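Local coordinates for protein heat-inducible transcription repressor HrcA (Thermotoga maritima, PDB 1STZ) that probably represses class I heat-shock operons such as grpE-dnaK-dnaJ and groELS by binding DNA, preventing their induction, at residues L15-I26 and D58-I68. Sequence-based numbering, arbitrary orientation.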
# COMPACT_ATOMS: atom_id res chain seq x y z
N LEU A 15 -1.84 -41.08 16.16
CA LEU A 15 -2.89 -40.27 16.75
C LEU A 15 -4.23 -40.54 16.07
O LEU A 15 -4.27 -40.93 14.91
CB LEU A 15 -2.55 -38.78 16.65
CG LEU A 15 -1.30 -38.28 17.39
CD1 LEU A 15 -1.04 -36.82 17.05
CD2 LEU A 15 -1.46 -38.43 18.89
N ASN A 16 -5.31 -40.34 16.82
CA ASN A 16 -6.68 -40.32 16.31
C ASN A 16 -6.87 -39.14 15.38
O ASN A 16 -6.03 -38.26 15.31
CB ASN A 16 -7.68 -40.10 17.45
CG ASN A 16 -8.22 -41.36 18.01
OD1 ASN A 16 -8.91 -42.09 17.32
ND2 ASN A 16 -7.93 -41.63 19.27
N ASP A 17 -8.01 -39.12 14.70
CA ASP A 17 -8.45 -37.91 14.02
C ASP A 17 -8.75 -36.83 15.06
O ASP A 17 -8.34 -35.69 14.90
CB ASP A 17 -9.68 -38.18 13.16
CG ASP A 17 -9.44 -37.88 11.69
OD1 ASP A 17 -8.27 -37.96 11.25
OD2 ASP A 17 -10.37 -37.57 10.91
N ARG A 18 -9.45 -37.21 16.12
CA ARG A 18 -9.80 -36.28 17.20
C ARG A 18 -8.57 -35.74 17.91
O ARG A 18 -8.48 -34.54 18.18
CB ARG A 18 -10.71 -36.96 18.22
CG ARG A 18 -11.14 -36.06 19.38
CD ARG A 18 -11.82 -36.81 20.51
NE ARG A 18 -10.95 -37.87 21.02
CZ ARG A 18 -11.27 -39.16 21.07
NH1 ARG A 18 -12.45 -39.61 20.64
NH2 ARG A 18 -10.38 -40.02 21.55
N GLN A 19 -7.63 -36.62 18.21
CA GLN A 19 -6.40 -36.23 18.89
C GLN A 19 -5.56 -35.27 18.04
O GLN A 19 -4.89 -34.38 18.56
CB GLN A 19 -5.60 -37.49 19.29
CG GLN A 19 -6.28 -38.30 20.40
CD GLN A 19 -5.82 -39.74 20.51
OE1 GLN A 19 -5.10 -40.25 19.65
NE2 GLN A 19 -6.24 -40.40 21.58
N ARG A 20 -5.60 -35.47 16.72
CA ARG A 20 -4.95 -34.56 15.78
C ARG A 20 -5.59 -33.18 15.87
O ARG A 20 -4.89 -32.18 15.93
CB ARG A 20 -5.06 -35.10 14.34
CG ARG A 20 -3.98 -36.12 13.96
CD ARG A 20 -4.03 -36.55 12.49
NE ARG A 20 -3.76 -37.99 12.34
CZ ARG A 20 -2.55 -38.55 12.42
NH1 ARG A 20 -1.47 -37.81 12.62
NH2 ARG A 20 -2.42 -39.87 12.29
N LYS A 21 -6.91 -33.12 15.91
CA LYS A 21 -7.63 -31.86 16.03
C LYS A 21 -7.35 -31.21 17.37
O LYS A 21 -7.16 -30.01 17.44
CB LYS A 21 -9.12 -32.06 15.82
CG LYS A 21 -9.48 -32.60 14.43
CD LYS A 21 -10.46 -31.71 13.67
CE LYS A 21 -11.92 -31.98 14.05
NZ LYS A 21 -12.89 -31.54 12.98
N VAL A 22 -7.28 -32.00 18.44
CA VAL A 22 -6.98 -31.46 19.76
C VAL A 22 -5.58 -30.83 19.79
O VAL A 22 -5.37 -29.77 20.38
CB VAL A 22 -7.08 -32.55 20.86
CG1 VAL A 22 -6.59 -32.02 22.20
CG2 VAL A 22 -8.51 -33.07 20.99
N LEU A 23 -4.61 -31.47 19.15
CA LEU A 23 -3.25 -30.96 19.12
C LEU A 23 -3.23 -29.66 18.31
O LEU A 23 -2.57 -28.70 18.69
CB LEU A 23 -2.32 -31.98 18.47
CG LEU A 23 -0.84 -31.98 18.86
CD1 LEU A 23 0.03 -32.48 17.71
CD2 LEU A 23 -0.31 -30.68 19.41
N TYR A 24 -3.95 -29.66 17.21
CA TYR A 24 -4.05 -28.51 16.34
C TYR A 24 -4.63 -27.30 17.10
O TYR A 24 -4.09 -26.20 17.01
CB TYR A 24 -4.92 -28.86 15.14
CG TYR A 24 -5.01 -27.79 14.12
CD1 TYR A 24 -6.14 -27.01 14.01
CD2 TYR A 24 -3.95 -27.56 13.25
CE1 TYR A 24 -6.23 -26.03 13.05
CE2 TYR A 24 -4.03 -26.58 12.30
CZ TYR A 24 -5.17 -25.82 12.21
OH TYR A 24 -5.23 -24.84 11.27
N CYS A 25 -5.69 -27.52 17.87
CA CYS A 25 -6.33 -26.42 18.59
C CYS A 25 -5.43 -25.85 19.67
O CYS A 25 -5.35 -24.64 19.83
CB CYS A 25 -7.68 -26.84 19.18
SG CYS A 25 -8.98 -26.83 17.94
N ILE A 26 -4.75 -26.72 20.41
CA ILE A 26 -3.82 -26.31 21.46
C ILE A 26 -2.76 -25.37 20.90
O ILE A 26 -2.55 -24.29 21.44
CB ILE A 26 -3.16 -27.56 22.12
CG1 ILE A 26 -4.15 -28.28 23.03
CG2 ILE A 26 -1.90 -27.18 22.91
CD1 ILE A 26 -3.83 -29.73 23.30
N ASP A 58 -6.62 -37.43 25.84
CA ASP A 58 -5.94 -37.17 24.58
C ASP A 58 -4.69 -36.36 24.83
O ASP A 58 -3.67 -36.58 24.19
CB ASP A 58 -6.85 -36.40 23.62
CG ASP A 58 -8.08 -37.19 23.22
OD1 ASP A 58 -8.07 -38.43 23.38
OD2 ASP A 58 -9.10 -36.64 22.76
N MET A 59 -4.78 -35.43 25.78
CA MET A 59 -3.66 -34.58 26.16
C MET A 59 -2.56 -35.36 26.89
O MET A 59 -1.39 -34.98 26.84
CB MET A 59 -4.14 -33.40 27.01
CG MET A 59 -4.81 -32.31 26.16
SD MET A 59 -5.71 -31.06 27.08
CE MET A 59 -4.38 -30.02 27.52
N LYS A 60 -2.94 -36.45 27.55
CA LYS A 60 -1.98 -37.35 28.19
C LYS A 60 -1.22 -38.11 27.10
O LYS A 60 0.00 -38.24 27.15
CB LYS A 60 -2.69 -38.34 29.13
CG LYS A 60 -2.29 -38.21 30.61
CD LYS A 60 -2.99 -37.03 31.31
CE LYS A 60 -2.20 -35.72 31.16
NZ LYS A 60 -2.83 -34.79 30.15
N LYS A 61 -1.96 -38.61 26.10
CA LYS A 61 -1.36 -39.27 24.95
C LYS A 61 -0.44 -38.33 24.16
O LYS A 61 0.62 -38.73 23.70
CB LYS A 61 -2.44 -39.84 24.04
CG LYS A 61 -1.91 -40.65 22.86
CD LYS A 61 -3.04 -41.41 22.16
CE LYS A 61 -2.51 -42.53 21.27
NZ LYS A 61 -3.62 -43.27 20.60
N LEU A 62 -0.84 -37.07 24.01
CA LEU A 62 -0.05 -36.10 23.25
C LEU A 62 1.28 -35.81 23.95
O LEU A 62 2.33 -35.67 23.30
CB LEU A 62 -0.84 -34.81 23.08
CG LEU A 62 -2.00 -34.86 22.08
CD1 LEU A 62 -2.79 -33.56 22.13
CD2 LEU A 62 -1.50 -35.15 20.67
N GLU A 63 1.22 -35.71 25.27
CA GLU A 63 2.39 -35.53 26.10
C GLU A 63 3.29 -36.78 26.13
O GLU A 63 4.51 -36.67 26.12
CB GLU A 63 1.96 -35.18 27.52
CG GLU A 63 3.11 -35.10 28.49
CD GLU A 63 2.76 -34.35 29.75
OE1 GLU A 63 3.70 -33.98 30.47
OE2 GLU A 63 1.55 -34.15 30.03
N TYR A 64 2.68 -37.96 26.16
CA TYR A 64 3.43 -39.21 26.11
C TYR A 64 4.22 -39.33 24.80
O TYR A 64 5.33 -39.87 24.80
CB TYR A 64 2.47 -40.40 26.31
CG TYR A 64 3.14 -41.75 26.28
CD1 TYR A 64 3.58 -42.35 27.45
CD2 TYR A 64 3.33 -42.42 25.08
CE1 TYR A 64 4.20 -43.60 27.42
CE2 TYR A 64 3.94 -43.68 25.04
CZ TYR A 64 4.39 -44.25 26.21
OH TYR A 64 5.00 -45.48 26.17
N LEU A 65 3.67 -38.82 23.70
CA LEU A 65 4.31 -38.89 22.39
C LEU A 65 5.21 -37.68 22.11
O LEU A 65 5.84 -37.62 21.06
CB LEU A 65 3.27 -39.03 21.29
CG LEU A 65 2.43 -40.31 21.35
CD1 LEU A 65 1.40 -40.29 20.23
CD2 LEU A 65 3.30 -41.55 21.27
N GLY A 66 5.25 -36.74 23.04
CA GLY A 66 6.21 -35.64 23.00
C GLY A 66 5.77 -34.40 22.25
O GLY A 66 6.62 -33.58 21.91
N TYR A 67 4.48 -34.26 21.98
CA TYR A 67 3.92 -33.14 21.23
C TYR A 67 3.71 -31.89 22.08
O TYR A 67 3.68 -30.77 21.55
CB TYR A 67 2.59 -33.53 20.58
CG TYR A 67 2.75 -34.47 19.40
CD1 TYR A 67 2.35 -35.80 19.47
CD2 TYR A 67 3.34 -34.02 18.22
CE1 TYR A 67 2.52 -36.65 18.38
CE2 TYR A 67 3.51 -34.87 17.14
CZ TYR A 67 3.10 -36.16 17.22
OH TYR A 67 3.28 -36.98 16.13
N ILE A 68 3.54 -32.09 23.39
CA ILE A 68 3.27 -31.02 24.35
C ILE A 68 3.92 -31.31 25.70
O ILE A 68 4.22 -32.45 26.02
CB ILE A 68 1.76 -30.84 24.54
CG1 ILE A 68 1.11 -32.12 25.11
CG2 ILE A 68 1.09 -30.45 23.23
CD1 ILE A 68 -0.37 -31.95 25.47
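L62 pushes its isobutyl group as a knob into a hole formed by Q19, V22, L23 and I26, a compact example of how a winged helix-turn-helix domain, the fold expected of this repressor's N-terminal part, seats one helix across another. Helix 17-26 and helix 58-64 cross steeply, at -78°. Of the two L62 methyls, CD1 lies against CA and CB of L23 as well as V22 CG1 and I26 CD1, whereas CD2 packs 3.7 Å from L23 CG and reaches L15 CD2. Around this knob the apolar layer continues, with L65 CD1 against the same L15 methyl and M59 CG against I26 CD1. L23, whose CG lies anti to its backbone N, brings CD1 obliquely to the Y67 ring in an off-centre CH-pi contact, 4.1 Å from the centroid; K82 makes a cation-pi contact with that ring, and F86 of helix 81-94 also touches L23.

At one margin the apolar layer gives way to charge. The R18 guanidinium and D58 carboxylate lie in nearly parallel, slightly offset planes, and R18 NE meets D58 OD2 on its syn side, somewhat out of plane, at 2.8 Å; a weaker bond joins NH2 to OD1. The amide of Q19 stands 78° from that carboxylate and holds D58 OD1 in its own plane, while NE2 reaches OD1 from above the carboxylate, at 3.2 Å and a nearly straight 164°. The aliphatic chain of K61 crosses this amide, its NZ bonding weakly to OE1. D58 is buried, and its three donors probably help to stabilise a negative charge there. Farther out, F50 makes a cation-pi contact with R18. The oxygen of the Q19 amide is held by the backbone just before the helix: N16 N donates to Q19 OE1 at 2.8 Å.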